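Local coordinates for protein carbonic anhydrase (Sordaria macrospora, PDB 4O1K) that probably catalyses the reversible hydration of carbon dioxide to bicarbonate as a tetrameric, zinc-dependent beta-carbonic anhydrase, at residues 137-148 with 160-169. Numbering follows the deposited sequence.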
ATOM      1  N   ILE A 137       1.469   7.712  13.462  1.00 29.74           N
ATOM      2  CA  ILE A 137       2.175   8.278  14.581  1.00 27.37           C
ATOM      3  C   ILE A 137       1.145   8.742  15.604  1.00 32.16           C
ATOM      4  O   ILE A 137       1.328   8.587  16.825  1.00 32.07           O
ATOM      5  CB  ILE A 137       3.027   9.454  14.134  1.00 29.30           C
ATOM      6  CG1 ILE A 137       4.154   8.967  13.208  1.00 29.18           C
ATOM      7  CG2 ILE A 137       3.591  10.171  15.356  1.00 33.54           C
ATOM      8  CD1 ILE A 137       4.707  10.048  12.356  1.00 38.90           C
ATOM      9  N   ARG A 138       0.047   9.300  15.107  1.00 29.93           N
ATOM     10  CA  ARG A 138      -1.010   9.688  16.004  1.00 30.60           C
ATOM     11  C   ARG A 138      -1.557   8.447  16.703  1.00 29.55           C
ATOM     12  O   ARG A 138      -1.908   8.517  17.870  1.00 29.96           O
ATOM     13  CB  ARG A 138      -2.084  10.467  15.263  1.00 28.98           C
ATOM     14  CG  ARG A 138      -1.592  11.819  14.765  1.00 30.24           C
ATOM     15  CD  ARG A 138      -2.764  12.701  14.259  1.00 35.24           C
ATOM     16  NE  ARG A 138      -3.218  12.278  12.940  1.00 33.79           N
ATOM     17  CZ  ARG A 138      -2.701  12.725  11.795  1.00 37.34           C
ATOM     18  NH1 ARG A 138      -1.711  13.611  11.814  1.00 40.54           N
ATOM     19  NH2 ARG A 138      -3.170  12.302  10.629  1.00 34.94           N
ATOM     20  N   ASP A 139      -1.558   7.300  16.017  1.00 28.25           N
ATOM     21  CA  ASP A 139      -1.990   6.052  16.629  1.00 28.38           C
ATOM     22  C   ASP A 139      -1.050   5.671  17.769  1.00 29.81           C
ATOM     23  O   ASP A 139      -1.493   5.232  18.842  1.00 31.15           O
ATOM     24  CB  ASP A 139      -2.047   4.917  15.603  1.00 34.66           C
ATOM     25  CG  ASP A 139      -3.283   4.987  14.708  1.00 43.11           C
ATOM     26  OD1 ASP A 139      -4.185   5.801  14.986  1.00 42.92           O
ATOM     27  OD2 ASP A 139      -3.348   4.205  13.733  1.00 46.77           O
ATOM     28  N   VAL A 140       0.258   5.844  17.560  1.00 29.00           N
ATOM     29  CA  VAL A 140       1.203   5.613  18.660  1.00 30.87           C
ATOM     30  C   VAL A 140       0.864   6.481  19.875  1.00 30.75           C
ATOM     31  O   VAL A 140       0.778   5.976  21.020  1.00 31.01           O
ATOM     32  CB  VAL A 140       2.658   5.843  18.224  1.00 27.19           C
ATOM     33  CG1 VAL A 140       3.574   5.806  19.438  1.00 25.60           C
ATOM     34  CG2 VAL A 140       3.076   4.784  17.202  1.00 27.09           C
ATOM     35  N   TYR A 141       0.628   7.775  19.646  1.00 32.67           N
ATOM     36  CA  TYR A 141       0.227   8.679  20.746  1.00 33.26           C
ATOM     37  C   TYR A 141      -0.960   8.119  21.518  1.00 36.86           C
ATOM     38  O   TYR A 141      -0.935   8.052  22.752  1.00 36.59           O
ATOM     39  CB  TYR A 141      -0.138  10.082  20.232  1.00 35.40           C
ATOM     40  CG  TYR A 141      -0.230  11.134  21.334  1.00 40.54           C
ATOM     41  CD1 TYR A 141       0.776  12.084  21.506  1.00 43.62           C
ATOM     42  CD2 TYR A 141      -1.298  11.156  22.224  1.00 43.39           C
ATOM     43  CE1 TYR A 141       0.708  13.041  22.525  1.00 44.38           C
ATOM     44  CE2 TYR A 141      -1.366  12.103  23.251  1.00 43.83           C
ATOM     45  CZ  TYR A 141      -0.361  13.043  23.389  1.00 46.00           C
ATOM     46  OH  TYR A 141      -0.437  13.987  24.410  1.00 45.34           O
ATOM     47  N   ARG A 142      -2.012   7.741  20.796  1.00 35.68           N
ATOM     48  CA  ARG A 142      -3.221   7.262  21.446  1.00 36.00           C
ATOM     49  C   ARG A 142      -2.960   5.990  22.258  1.00 37.30           C
ATOM     50  O   ARG A 142      -3.579   5.788  23.291  1.00 41.04           O
ATOM     51  CB  ARG A 142      -4.340   7.066  20.409  1.00 42.07           C
ATOM     52  CG  ARG A 142      -4.776   8.376  19.753  1.00 43.43           C
ATOM     53  CD  ARG A 142      -5.860   8.180  18.678  1.00 48.11           C
ATOM     54  NE  ARG A 142      -6.195   9.457  18.055  1.00 46.10           N
ATOM     55  CZ  ARG A 142      -5.941   9.769  16.793  1.00 47.14           C
ATOM     56  NH1 ARG A 142      -5.378   8.883  15.964  1.00 46.94           N
ATOM     57  NH2 ARG A 142      -6.275  10.973  16.341  1.00 49.52           N
ATOM     58  N   LEU A 143      -1.997   5.171  21.830  1.00 39.39           N
ATOM     59  CA  LEU A 143      -1.668   3.937  22.537  1.00 41.61           C
ATOM     60  C   LEU A 143      -1.023   4.208  23.894  1.00 45.37           C
ATOM     61  O   LEU A 143      -0.954   3.320  24.749  1.00 46.16           O
ATOM     62  CB  LEU A 143      -0.718   3.075  21.701  1.00 40.29           C
ATOM     63  CG  LEU A 143      -1.385   2.140  20.689  1.00 43.93           C
ATOM     64  CD1 LEU A 143      -0.385   1.565  19.730  1.00 43.86           C
ATOM     65  CD2 LEU A 143      -2.099   1.022  21.410  1.00 45.90           C
ATOM     66  N   HIS A 144      -0.533   5.428  24.080  1.00 44.52           N
ATOM     67  CA  HIS A 144       0.175   5.791  25.293  1.00 40.16           C
ATOM     68  C   HIS A 144      -0.341   7.133  25.775  1.00 39.08           C
ATOM     69  O   HIS A 144       0.388   7.925  26.370  1.00 37.89           O
ATOM     70  CB  HIS A 144       1.670   5.869  24.994  1.00 39.83           C
ATOM     71  CG  HIS A 144       2.248   4.577  24.520  1.00 41.46           C
ATOM     72  ND1 HIS A 144       2.681   3.596  25.385  1.00 42.84           N
ATOM     73  CD2 HIS A 144       2.446   4.097  23.268  1.00 40.11           C
ATOM     74  CE1 HIS A 144       3.128   2.565  24.687  1.00 43.21           C
ATOM     75  NE2 HIS A 144       3.007   2.849  23.401  1.00 44.07           N
ATOM     76  N   GLU A 145      -1.628   7.367  25.535  1.00 39.41           N
ATOM     77  CA  GLU A 145      -2.202   8.688  25.711  1.00 37.11           C
ATOM     78  C   GLU A 145      -2.069   9.195  27.144  1.00 41.84           C
ATOM     79  O   GLU A 145      -1.753  10.373  27.374  1.00 44.00           O
ATOM     80  CB  GLU A 145      -3.673   8.622  25.356  1.00 45.36           C
ATOM     81  CG  GLU A 145      -4.251   9.950  25.030  1.00 53.19           C
ATOM     82  CD  GLU A 145      -5.689   9.833  24.621  1.00 60.14           C
ATOM     83  OE1 GLU A 145      -6.037   8.828  23.963  1.00 61.20           O
ATOM     84  OE2 GLU A 145      -6.461  10.744  24.964  1.00 66.13           O
ATOM     85  N   LYS A 146      -2.321   8.294  28.093  1.00 39.96           N
ATOM     86  CA  LYS A 146      -2.261   8.609  29.515  1.00 50.12           C
ATOM     87  C   LYS A 146      -0.869   9.072  29.920  1.00 51.15           C
ATOM     88  O   LYS A 146      -0.728  10.083  30.609  1.00 55.81           O
ATOM     89  CB  LYS A 146      -2.616   7.377  30.334  1.00 52.98           C
ATOM     90  CG  LYS A 146      -4.085   7.161  30.579  1.00 61.47           C
ATOM     91  CD  LYS A 146      -4.221   5.967  31.514  1.00 67.85           C
ATOM     92  CE  LYS A 146      -5.558   5.929  32.219  1.00 73.07           C
ATOM     93  NZ  LYS A 146      -5.463   5.062  33.443  1.00 75.98           N
ATOM     94  N   GLU A 147       0.149   8.322  29.504  1.00 48.95           N
ATOM     95  CA  GLU A 147       1.534   8.646  29.861  1.00 47.58           C
ATOM     96  C   GLU A 147       1.949   9.958  29.208  1.00 46.27           C
ATOM     97  O   GLU A 147       2.560  10.815  29.851  1.00 46.66           O
ATOM     98  CB  GLU A 147       2.495   7.526  29.436  1.00 47.91           C
ATOM     99  CG  GLU A 147       3.967   7.932  29.504  1.00 50.27           C
ATOM    100  CD  GLU A 147       4.920   6.835  29.030  1.00 52.72           C
ATOM    101  OE1 GLU A 147       4.451   5.749  28.618  1.00 54.35           O
ATOM    102  OE2 GLU A 147       6.142   7.070  29.060  1.00 49.33           O
ATOM    103  N   LEU A 148       1.601  10.116  27.933  1.00 41.20           N
ATOM    104  CA  LEU A 148       2.036  11.283  27.176  1.00 42.27           C
ATOM    105  C   LEU A 148       1.378  12.574  27.664  1.00 43.71           C
ATOM    106  O   LEU A 148       2.068  13.579  27.878  1.00 47.85           O
ATOM    107  CB  LEU A 148       1.826  11.071  25.677  1.00 40.56           C
ATOM    108  CG  LEU A 148       2.848  10.121  25.027  1.00 39.92           C
ATOM    109  CD1 LEU A 148       2.470   9.706  23.585  1.00 39.83           C
ATOM    110  CD2 LEU A 148       4.244  10.757  25.062  1.00 36.02           C
ATOM    111  N   ARG A 160       9.453  12.010  24.139  1.00 36.34           N
ATOM    112  CA  ARG A 160       8.916  10.759  24.636  1.00 35.17           C
ATOM    113  C   ARG A 160       8.167  10.068  23.514  1.00 34.90           C
ATOM    114  O   ARG A 160       8.276   8.864  23.368  1.00 32.46           O
ATOM    115  CB  ARG A 160       8.005  10.972  25.855  1.00 38.18           C
ATOM    116  CG  ARG A 160       7.608   9.680  26.578  1.00 38.72           C
ATOM    117  CD  ARG A 160       8.830   8.824  26.989  1.00 39.40           C
ATOM    118  NE  ARG A 160       8.411   7.533  27.528  1.00 41.42           N
ATOM    119  CZ  ARG A 160       9.085   6.399  27.361  1.00 44.39           C
ATOM    120  NH1 ARG A 160      10.216   6.397  26.675  1.00 41.80           N
ATOM    121  NH2 ARG A 160       8.626   5.266  27.868  1.00 46.53           N
ATOM    122  N   LEU A 161       7.398  10.826  22.729  1.00 33.98           N
ATOM    123  CA  LEU A 161       6.691  10.268  21.566  1.00 30.97           C
ATOM    124  C   LEU A 161       7.645   9.661  20.546  1.00 31.28           C
ATOM    125  O   LEU A 161       7.357   8.618  19.945  1.00 26.32           O
ATOM    126  CB  LEU A 161       5.852  11.348  20.880  1.00 34.60           C
ATOM    127  CG  LEU A 161       5.090  10.905  19.629  1.00 33.00           C
ATOM    128  CD1 LEU A 161       4.183   9.720  19.925  1.00 32.47           C
ATOM    129  CD2 LEU A 161       4.289  12.063  19.050  1.00 31.02           C
ATOM    130  N   VAL A 162       8.779  10.314  20.335  1.00 26.09           N
ATOM    131  CA  VAL A 162       9.781   9.795  19.402  1.00 25.90           C
ATOM    132  C   VAL A 162      10.209   8.416  19.896  1.00 27.42           C
ATOM    133  O   VAL A 162      10.291   7.425  19.096  1.00 27.44           O
ATOM    134  CB  VAL A 162      11.002  10.740  19.345  1.00 31.87           C
ATOM    135  CG1 VAL A 162      12.228  10.029  18.808  1.00 34.00           C
ATOM    136  CG2 VAL A 162      10.682  11.968  18.478  1.00 35.92           C
ATOM    137  N   GLU A 163      10.437   8.342  21.214  1.00 29.53           N
ATOM    138  CA  GLU A 163      10.903   7.090  21.841  1.00 29.96           C
ATOM    139  C   GLU A 163       9.845   5.972  21.746  1.00 27.58           C
ATOM    140  O   GLU A 163      10.132   4.821  21.360  1.00 30.26           O
ATOM    141  CB  GLU A 163      11.277   7.349  23.314  1.00 34.02           C
ATOM    142  CG  GLU A 163      12.473   8.302  23.456  1.00 33.12           C
ATOM    143  CD  GLU A 163      12.727   8.758  24.891  1.00 40.06           C
ATOM    144  OE1 GLU A 163      11.940   8.410  25.794  1.00 38.36           O
ATOM    145  OE2 GLU A 163      13.729   9.474  25.096  1.00 42.67           O
ATOM    146  N   LEU A 164       8.631   6.287  22.167  1.00 28.20           N
ATOM    147  CA  LEU A 164       7.537   5.320  22.069  1.00 27.47           C
ATOM    148  C   LEU A 164       7.270   4.871  20.646  1.00 27.43           C
ATOM    149  O   LEU A 164       6.843   3.738  20.417  1.00 28.20           O
ATOM    150  CB  LEU A 164       6.269   5.899  22.680  1.00 26.38           C
ATOM    151  CG  LEU A 164       6.440   6.019  24.207  1.00 33.52           C
ATOM    152  CD1 LEU A 164       5.343   6.881  24.774  1.00 33.73           C
ATOM    153  CD2 LEU A 164       6.382   4.642  24.815  1.00 34.51           C
ATOM    154  N   ASN A 165       7.448   5.768  19.682  1.00 28.77           N
ATOM    155  CA  ASN A 165       7.289   5.393  18.281  1.00 29.09           C
ATOM    156  C   ASN A 165       8.338   4.362  17.940  1.00 28.47           C
ATOM    157  O   ASN A 165       8.030   3.352  17.339  1.00 26.13           O
ATOM    158  CB  ASN A 165       7.463   6.592  17.348  1.00 28.97           C
ATOM    159  CG  ASN A 165       7.152   6.255  15.890  1.00 29.94           C
ATOM    160  OD1 ASN A 165       6.131   5.603  15.579  1.00 25.46           O
ATOM    161  ND2 ASN A 165       8.032   6.694  14.987  1.00 26.94           N
ATOM    162  N   VAL A 166       9.593   4.618  18.299  1.00 25.63           N
ATOM    163  CA  VAL A 166      10.601   3.572  18.055  1.00 24.75           C
ATOM    164  C   VAL A 166      10.163   2.224  18.666  1.00 26.15           C
ATOM    165  O   VAL A 166      10.191   1.192  17.983  1.00 28.27           O
ATOM    166  CB  VAL A 166      11.949   3.948  18.612  1.00 26.63           C
ATOM    167  CG1 VAL A 166      12.915   2.725  18.512  1.00 23.01           C
ATOM    168  CG2 VAL A 166      12.523   5.092  17.778  1.00 30.38           C
ATOM    169  N   TYR A 167       9.749   2.242  19.936  1.00 26.34           N
ATOM    170  CA  TYR A 167       9.294   0.996  20.606  1.00 27.31           C
ATOM    171  C   TYR A 167       8.145   0.294  19.839  1.00 29.50           C
ATOM    172  O   TYR A 167       8.197  -0.918  19.589  1.00 30.04           O
ATOM    173  CB  TYR A 167       8.893   1.317  22.061  1.00 31.38           C
ATOM    174  CG  TYR A 167       8.096   0.237  22.761  1.00 35.01           C
ATOM    175  CD1 TYR A 167       8.724  -0.830  23.396  1.00 37.99           C
ATOM    176  CD2 TYR A 167       6.720   0.301  22.799  1.00 41.37           C
ATOM    177  CE1 TYR A 167       7.974  -1.809  24.047  1.00 40.10           C
ATOM    178  CE2 TYR A 167       5.971  -0.655  23.431  1.00 44.98           C
ATOM    179  CZ  TYR A 167       6.601  -1.704  24.054  1.00 46.06           C
ATOM    180  OH  TYR A 167       5.820  -2.648  24.681  1.00 52.36           O
ATOM    181  N   GLU A 168       7.118   1.055  19.458  1.00 28.15           N
ATOM    182  CA  GLU A 168       5.973   0.495  18.724  1.00 27.15           C
ATOM    183  C   GLU A 168       6.361  -0.049  17.354  1.00 29.11           C
ATOM    184  O   GLU A 168       5.831  -1.097  16.939  1.00 27.92           O
ATOM    185  CB  GLU A 168       4.818   1.495  18.591  1.00 30.54           C
ATOM    186  CG  GLU A 168       4.080   1.799  19.895  1.00 30.38           C
ATOM    187  CD  GLU A 168       3.453   0.551  20.550  1.00 37.59           C
ATOM    188  OE1 GLU A 168       3.226  -0.472  19.864  1.00 32.70           O
ATOM    189  OE2 GLU A 168       3.168   0.602  21.761  1.00 39.30           O
ATOM    190  N   GLN A 169       7.275   0.632  16.647  1.00 25.21           N
ATOM    191  CA  GLN A 169       7.709   0.119  15.339  1.00 26.65           C
ATOM    192  C   GLN A 169       8.547  -1.145  15.508  1.00 23.70           C
ATOM    193  O   GLN A 169       8.493  -2.071  14.675  1.00 24.12           O
ATOM    194  CB  GLN A 169       8.440   1.175  14.485  1.00 28.16           C
ATOM    195  CG  GLN A 169       7.658   2.501  14.270  1.00 26.02           C
ATOM    196  CD  GLN A 169       6.193   2.305  13.917  1.00 28.04           C
ATOM    197  OE1 GLN A 169       5.865   1.523  13.025  1.00 25.76           O
ATOM    198  NE2 GLN A 169       5.300   3.021  14.618  1.00 28.67           N
TER
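Glu-147 OE2 is gripped twice by the guanidinium of Arg-160: NE donates a nearly straight hydrogen bond of 2.8 Å to it, part of a salt bridge, and NH2 adds a weak one. The carboxylate oxygen lies in the guanidinium plane but is itself approached on its syn side, 32° out of the carboxylate plane. On the same guanidinium, NH1 binds Glu-163 OE1 one turn along, at 2.8 Å, so two acids fix the rotation of the arginine head; Glu-163 is held in turn by Tyr-113. With an alanine here, Glu-147 and Glu-163 would probably be left without their shared cation, and the CG that packs, along with CB, against Leu-148 CD2 would be lost.

A second polar link joins His-144, the N-cap residue of helix 145-150, to Glu-168. NE2 of His-144 donates to the anti lone pair of Glu-168 OE2 at 2.8 Å, while the other carboxylate oxygen pairs with Arg-171. Leu-164 CD2 sits squarely over the imidazole face, a CH-pi contact 3.9 Å from the ring centroid, and its CD1 reaches Leu-148.

Val-140 of helix 130-143 is a knob in a hole of helix 154-174 formed by Leu-161, Asn-165, Glu-168 and Gln-169; with CG1 anti to the backbone N (chi1 171°), CG2 is directed to Asn-165 OD1, 3.6 Å away. Conversely, Leu-161 fits among Ile-137, Val-140 and Tyr-141, a hole to which helix 145-150 adds Leu-148, its CD1 4.0 Å from Val-140 CG1.

Segments 137-143 and 160-169 cross almost perpendicularly, at 99°. Val-162 and Val-166 of helix 154-174 pack on strand 190-197, so this contact adds a further helical layer outside the central sheet of the beta-carbonic anhydrase alpha/beta fold.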